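Local coordinates for listeriolysin O (PDB 4CDB), which lyses host cells by binding cholesterol-containing membranes, undergoing a major conformational change, inserting and forming an oligomeric pore, at residues A[122-125]-A[126-129]; A[296-299]-A[300-304]. All blocks are in the same frame, centred on the assembly; numbering follows the deposited sequence.

Contact 1: A[122-125]-A[126-129]; sequences GMTN and QDNK
Thr124 meets Gln126, Asp127 and Asn128 in an ST motif, in the turn that joins antiparallel strands 114-118 and 129-132. The polar contacts centre on Thr124. With chi1 at 68°, OG1 of Thr124 stands between its own backbone N and carbonyl carbon and faces the N-H groups further along the chain. It accepts a hydrogen bond from the backbone N of Asp127 at 3.0 Å and a weak one from the N of Gln126 at 3.3 Å. The carbonyl O of the same threonine takes over at the next step: the N of Asn128 reaches it at 3.1 Å, nearly end-on to the carbonyl, and the N of Asp127 adds a weak second bond. Both oxygens of Thr124 thus hold the turn, one through the side chain and one through the backbone.

Van der Waals contacts flank the turn. Met123 bends at chi3 (71°), which folds its CE methyl back against the backbone of Asp127, where it rests 3.3 Å from the carbonyl O. That oxygen is also hydrogen-bonded by Arg150, from helix 137-152, and Arg150 binds the carbonyl O of Lys129 as well, fixing the far end of the turn. Nearer the backbone, CB of Met123 packs on CB of Asn128 at 4.0 Å; Ile118 of strand 114-118 touches both residues.

The side chains of Asn125 and Asn128 project roughly parallel, their amide planes 62° apart, with OD1 of Asn125 4.0 Å from ND2 of Asn128. Finally, the long Lys129 chain travels past the carbonyl of Asn125 with its methylene groups, bending only at chi4, and CE of Lys129 comes to 3.2 Å from the O of Asn125.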
ATOM      1  N   GLY A 122      30.265  14.065   4.831  1.00 63.99           N
ATOM      2  CA  GLY A 122      31.635  14.544   4.767  1.00 65.44           C
ATOM      3  C   GLY A 122      31.852  16.007   5.109  1.00 67.20           C
ATOM      4  O   GLY A 122      32.968  16.403   5.451  1.00 63.76           O
ATOM      5  N   MET A 123      30.794  16.810   5.022  1.00 66.23           N
ATOM      6  CA  MET A 123      30.911  18.254   5.212  1.00 65.44           C
ATOM      7  C   MET A 123      31.183  18.631   6.670  1.00 64.34           C
ATOM      8  O   MET A 123      30.734  17.953   7.593  1.00 67.61           O
ATOM      9  CB  MET A 123      29.654  18.967   4.702  1.00 63.10           C
ATOM     10  CG  MET A 123      29.226  18.526   3.311  1.00 65.22           C
ATOM     11  SD  MET A 123      27.858  19.487   2.632  1.00 51.24           S
ATOM     12  CE  MET A 123      28.695  21.041   2.306  1.00 40.05           C
ATOM     13  N   THR A 124      31.929  19.714   6.867  1.00 61.25           N
ATOM     14  CA  THR A 124      32.232  20.197   8.209  1.00 64.98           C
ATOM     15  C   THR A 124      31.036  20.960   8.764  1.00 67.07           C
ATOM     16  O   THR A 124      30.120  21.317   8.023  1.00 66.72           O
ATOM     17  CB  THR A 124      33.462  21.126   8.223  1.00 64.01           C
ATOM     18  OG1 THR A 124      33.151  22.349   7.545  1.00 61.90           O
ATOM     19  CG2 THR A 124      34.657  20.458   7.551  1.00 68.47           C
ATOM     20  N   ASN A 125      31.053  21.224  10.068  1.00 71.10           N
ATOM     21  CA  ASN A 125      29.975  21.971  10.708  1.00 75.76           C
ATOM     22  C   ASN A 125      29.954  23.447  10.311  1.00 69.69           C
ATOM     23  O   ASN A 125      29.100  24.211  10.759  1.00 69.95           O
ATOM     24  CB  ASN A 125      30.024  21.804  12.231  1.00 82.36           C
ATOM     25  CG  ASN A 125      29.339  20.530  12.698  1.00 87.31           C
ATOM     26  OD1 ASN A 125      28.194  20.260  12.333  1.00 86.53           O
ATOM     27  ND2 ASN A 125      30.042  19.735  13.498  1.00 90.11           N
ATOM     28  N   GLN A 126      30.895  23.836   9.458  1.00 63.51           N
ATOM     29  CA  GLN A 126      30.918  25.180   8.900  1.00 59.95           C
ATOM     30  C   GLN A 126      30.536  25.153   7.422  1.00 59.27           C
ATOM     31  O   GLN A 126      29.982  26.121   6.900  1.00 58.41           O
ATOM     32  CB  GLN A 126      32.300  25.815   9.077  1.00 63.90           C
ATOM     33  CG  GLN A 126      32.725  26.023  10.528  1.00 65.82           C
ATOM     34  CD  GLN A 126      33.200  24.746  11.203  1.00 68.27           C
ATOM     35  OE1 GLN A 126      33.775  23.865  10.563  1.00 65.02           O
ATOM     36  NE2 GLN A 126      32.960  24.644  12.506  1.00 69.36           N
ATOM     37  N   ASP A 127      30.830  24.037   6.757  1.00 57.55           N
ATOM     38  CA  ASP A 127      30.572  23.880   5.324  1.00 60.86           C
ATOM     39  C   ASP A 127      29.110  23.575   4.991  1.00 52.61           C
ATOM     40  O   ASP A 127      28.622  23.951   3.924  1.00 45.49           O
ATOM     41  CB  ASP A 127      31.459  22.775   4.738  1.00 71.78           C
ATOM     42  CG  ASP A 127      32.577  23.319   3.865  1.00 86.35           C
ATOM     43  OD1 ASP A 127      32.427  24.439   3.331  1.00 89.05           O
ATOM     44  OD2 ASP A 127      33.605  22.625   3.704  1.00 91.43           O
ATOM     45  N   ASN A 128      28.416  22.883   5.891  1.00 46.86           N
ATOM     46  CA  ASN A 128      27.048  22.449   5.612  1.00 44.06           C
ATOM     47  C   ASN A 128      25.973  23.505   5.893  1.00 43.81           C
ATOM     48  O   ASN A 128      24.783  23.235   5.748  1.00 46.13           O
ATOM     49  CB  ASN A 128      26.726  21.144   6.351  1.00 46.33           C
ATOM     50  CG  ASN A 128      26.973  21.235   7.852  1.00 52.28           C
ATOM     51  OD1 ASN A 128      27.017  22.323   8.423  1.00 46.43           O
ATOM     52  ND2 ASN A 128      27.130  20.083   8.496  1.00 58.82           N
ATOM     53  N   LYS A 129      26.395  24.705   6.281  1.00 42.63           N
ATOM     54  CA  LYS A 129      25.454  25.762   6.644  1.00 45.51           C
ATOM     55  C   LYS A 129      25.590  26.992   5.752  1.00 44.23           C
ATOM     56  O   LYS A 129      26.649  27.236   5.176  1.00 41.70           O
ATOM     57  CB  LYS A 129      25.644  26.165   8.109  1.00 56.50           C
ATOM     58  CG  LYS A 129      25.514  25.019   9.098  1.00 63.09           C
ATOM     59  CD  LYS A 129      25.842  25.476  10.513  1.00 65.03           C
ATOM     60  CE  LYS A 129      25.944  24.292  11.466  1.00 67.46           C
ATOM     61  NZ  LYS A 129      24.709  23.463  11.465  1.00 68.01           N
TER

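Contact 2: A[296-299]-A[300-304]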
ATOM      1  N   LEU A 296       3.764 -18.733  -5.960  1.00 80.88           N
ATOM      2  CA  LEU A 296       4.177 -17.337  -6.012  1.00 73.92           C
ATOM      3  C   LEU A 296       4.628 -16.991  -7.425  1.00 73.95           C
ATOM      4  O   LEU A 296       4.373 -15.894  -7.921  1.00 73.16           O
ATOM      5  CB  LEU A 296       5.316 -17.079  -5.023  1.00 71.04           C
ATOM      6  CG  LEU A 296       5.080 -17.432  -3.553  1.00 67.34           C
ATOM      7  CD1 LEU A 296       6.322 -17.132  -2.730  1.00 66.68           C
ATOM      8  CD2 LEU A 296       3.878 -16.686  -3.000  1.00 64.12           C
ATOM      9  N   THR A 297       5.296 -17.944  -8.069  1.00 76.51           N
ATOM     10  CA  THR A 297       5.799 -17.759  -9.425  1.00 79.38           C
ATOM     11  C   THR A 297       4.648 -17.584 -10.415  1.00 79.23           C
ATOM     12  O   THR A 297       4.760 -16.835 -11.386  1.00 82.54           O
ATOM     13  CB  THR A 297       6.686 -18.947  -9.861  1.00 80.80           C
ATOM     14  OG1 THR A 297       7.688 -19.187  -8.865  1.00 80.35           O
ATOM     15  CG2 THR A 297       7.363 -18.658 -11.192  1.00 81.50           C
ATOM     16  N   ASN A 298       3.538 -18.270 -10.157  1.00 75.09           N
ATOM     17  CA  ASN A 298       2.369 -18.186 -11.027  1.00 76.87           C
ATOM     18  C   ASN A 298       1.640 -16.855 -10.878  1.00 71.20           C
ATOM     19  O   ASN A 298       1.213 -16.261 -11.866  1.00 70.62           O
ATOM     20  CB  ASN A 298       1.408 -19.346 -10.758  1.00 80.52           C
ATOM     21  CG  ASN A 298       0.529 -19.665 -11.952  1.00 87.85           C
ATOM     22  OD1 ASN A 298      -0.538 -19.078 -12.128  1.00 90.28           O
ATOM     23  ND2 ASN A 298       0.975 -20.604 -12.780  1.00 90.51           N
ATOM     24  N   ILE A 299       1.498 -16.395  -9.639  1.00 66.66           N
ATOM     25  CA  ILE A 299       0.870 -15.107  -9.368  1.00 61.44           C
ATOM     26  C   ILE A 299       1.635 -13.986 -10.067  1.00 57.68           C
ATOM     27  O   ILE A 299       1.042 -13.147 -10.745  1.00 55.38           O
ATOM     28  CB  ILE A 299       0.783 -14.822  -7.853  1.00 58.59           C
ATOM     29  CG1 ILE A 299      -0.140 -15.834  -7.173  1.00 56.81           C
ATOM     30  CG2 ILE A 299       0.291 -13.403  -7.597  1.00 58.19           C
ATOM     31  CD1 ILE A 299      -0.322 -15.596  -5.688  1.00 55.64           C
ATOM     32  N   ILE A 300       2.958 -13.998  -9.913  1.00 59.35           N
ATOM     33  CA  ILE A 300       3.831 -12.998 -10.526  1.00 63.06           C
ATOM     34  C   ILE A 300       3.726 -13.000 -12.050  1.00 65.97           C
ATOM     35  O   ILE A 300       3.675 -11.940 -12.676  1.00 66.81           O
ATOM     36  CB  ILE A 300       5.302 -13.195 -10.090  1.00 65.13           C
ATOM     37  CG1 ILE A 300       5.441 -12.918  -8.593  1.00 63.39           C
ATOM     38  CG2 ILE A 300       6.238 -12.290 -10.881  1.00 66.49           C
ATOM     39  CD1 ILE A 300       6.852 -13.030  -8.072  1.00 64.77           C
ATOM     40  N   LYS A 301       3.679 -14.193 -12.636  1.00 69.78           N
ATOM     41  CA  LYS A 301       3.527 -14.346 -14.081  1.00 74.94           C
ATOM     42  C   LYS A 301       2.241 -13.692 -14.585  1.00 73.11           C
ATOM     43  O   LYS A 301       2.200 -13.147 -15.689  1.00 70.59           O
ATOM     44  CB  LYS A 301       3.544 -15.830 -14.460  1.00 80.69           C
ATOM     45  CG  LYS A 301       3.354 -16.103 -15.944  1.00 85.59           C
ATOM     46  CD  LYS A 301       4.503 -15.535 -16.763  1.00 90.08           C
ATOM     47  CE  LYS A 301       4.269 -15.722 -18.255  1.00 93.13           C
ATOM     48  NZ  LYS A 301       3.097 -14.940 -18.737  1.00 93.80           N
ATOM     49  N   ASN A 302       1.197 -13.745 -13.764  1.00 75.20           N
ATOM     50  CA  ASN A 302      -0.101 -13.195 -14.136  1.00 76.10           C
ATOM     51  C   ASN A 302      -0.418 -11.887 -13.408  1.00 71.77           C
ATOM     52  O   ASN A 302      -1.582 -11.536 -13.215  1.00 71.48           O
ATOM     53  CB  ASN A 302      -1.207 -14.226 -13.890  1.00 76.88           C
ATOM     54  CG  ASN A 302      -0.874 -15.589 -14.476  1.00 81.66           C
ATOM     55  OD1 ASN A 302      -1.118 -15.850 -15.655  1.00 81.92           O
ATOM     56  ND2 ASN A 302      -0.315 -16.467 -13.651  1.00 82.52           N
ATOM     57  N   SER A 303       0.625 -11.168 -13.006  1.00 68.40           N
ATOM     58  CA  SER A 303       0.453  -9.875 -12.351  1.00 64.76           C
ATOM     59  C   SER A 303       1.138  -8.773 -13.150  1.00 64.53           C
ATOM     60  O   SER A 303       2.175  -9.003 -13.772  1.00 59.67           O
ATOM     61  CB  SER A 303       1.022  -9.910 -10.931  1.00 60.22           C
ATOM     62  OG  SER A 303       0.405 -10.919 -10.153  1.00 58.38           O
ATOM     63  N   SER A 304       0.557  -7.578 -13.127  1.00 65.97           N
ATOM     64  CA  SER A 304       1.123  -6.429 -13.828  1.00 69.01           C
ATOM     65  C   SER A 304       1.494  -5.309 -12.855  1.00 67.30           C
ATOM     66  O   SER A 304       1.154  -5.365 -11.674  1.00 67.10           O
ATOM     67  CB  SER A 304       0.135  -5.911 -14.872  1.00 73.45           C
ATOM     68  OG  SER A 304      -1.071  -5.493 -14.260  1.00 75.41           O
TER
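Asn302 has CG anti to its carbonyl carbon (chi1 -49°), turning its amide back over the last turn of helix 294-301, where Asn298, with CG anti to N (chi1 -155°), comes to meet it. The two amide planes stand 37° apart, and ND2 of Asn302 lies 3.0 Å from OD1 of Asn298. ND2 also points at the carbonyl O of Asn298, but the modelled distance is too short to trust as it stands. A firmer bond to that oxygen comes from the backbone N of Asn302, at 3.2 Å. Ser303 likewise turns OG toward the carbonyl O of Ile299, again implausibly close.

Upstream the helix is regular: the N of Ile300 bonds to the O of Leu296 nearly straight, and CG1 of Ile300 rests 3.2 Å from the same oxygen. Thr297 O receives the N of Lys301 in turn. Ile299 touches Ala280 and Ile300 touches Ala284 of helix 277-286. This is a helix C-terminus where Asn302 leaves the helical conformation just before the following strand, and it belongs to a segment (291-303) expected to refold into a membrane-spanning beta strand when the pore forms, as in other cholesterol-dependent cytolysins.

Overall arrangement
From the N terminus, contact 1 comes first: it closes the turn between strands 114-118 and 129-132, which pair antiparallel. The chain then runs through helix 137-152 and the long strands 207-222, 252-260 and 262-270 before contact 2 closes the last turn of helix 294-301 and hands over to strand 303-310. The two are in series, neither nested nor crossed, and each is local. Contacts 1 and 2 do not touch: the centres of contact 1 and contact 2 lie about 48 Å apart and their nearest atoms about 38 Å. The link is the large antiparallel sheet, in which 114-118 pairs with 207-222, 207-222 with 262-270, and 262-270 with 303-310.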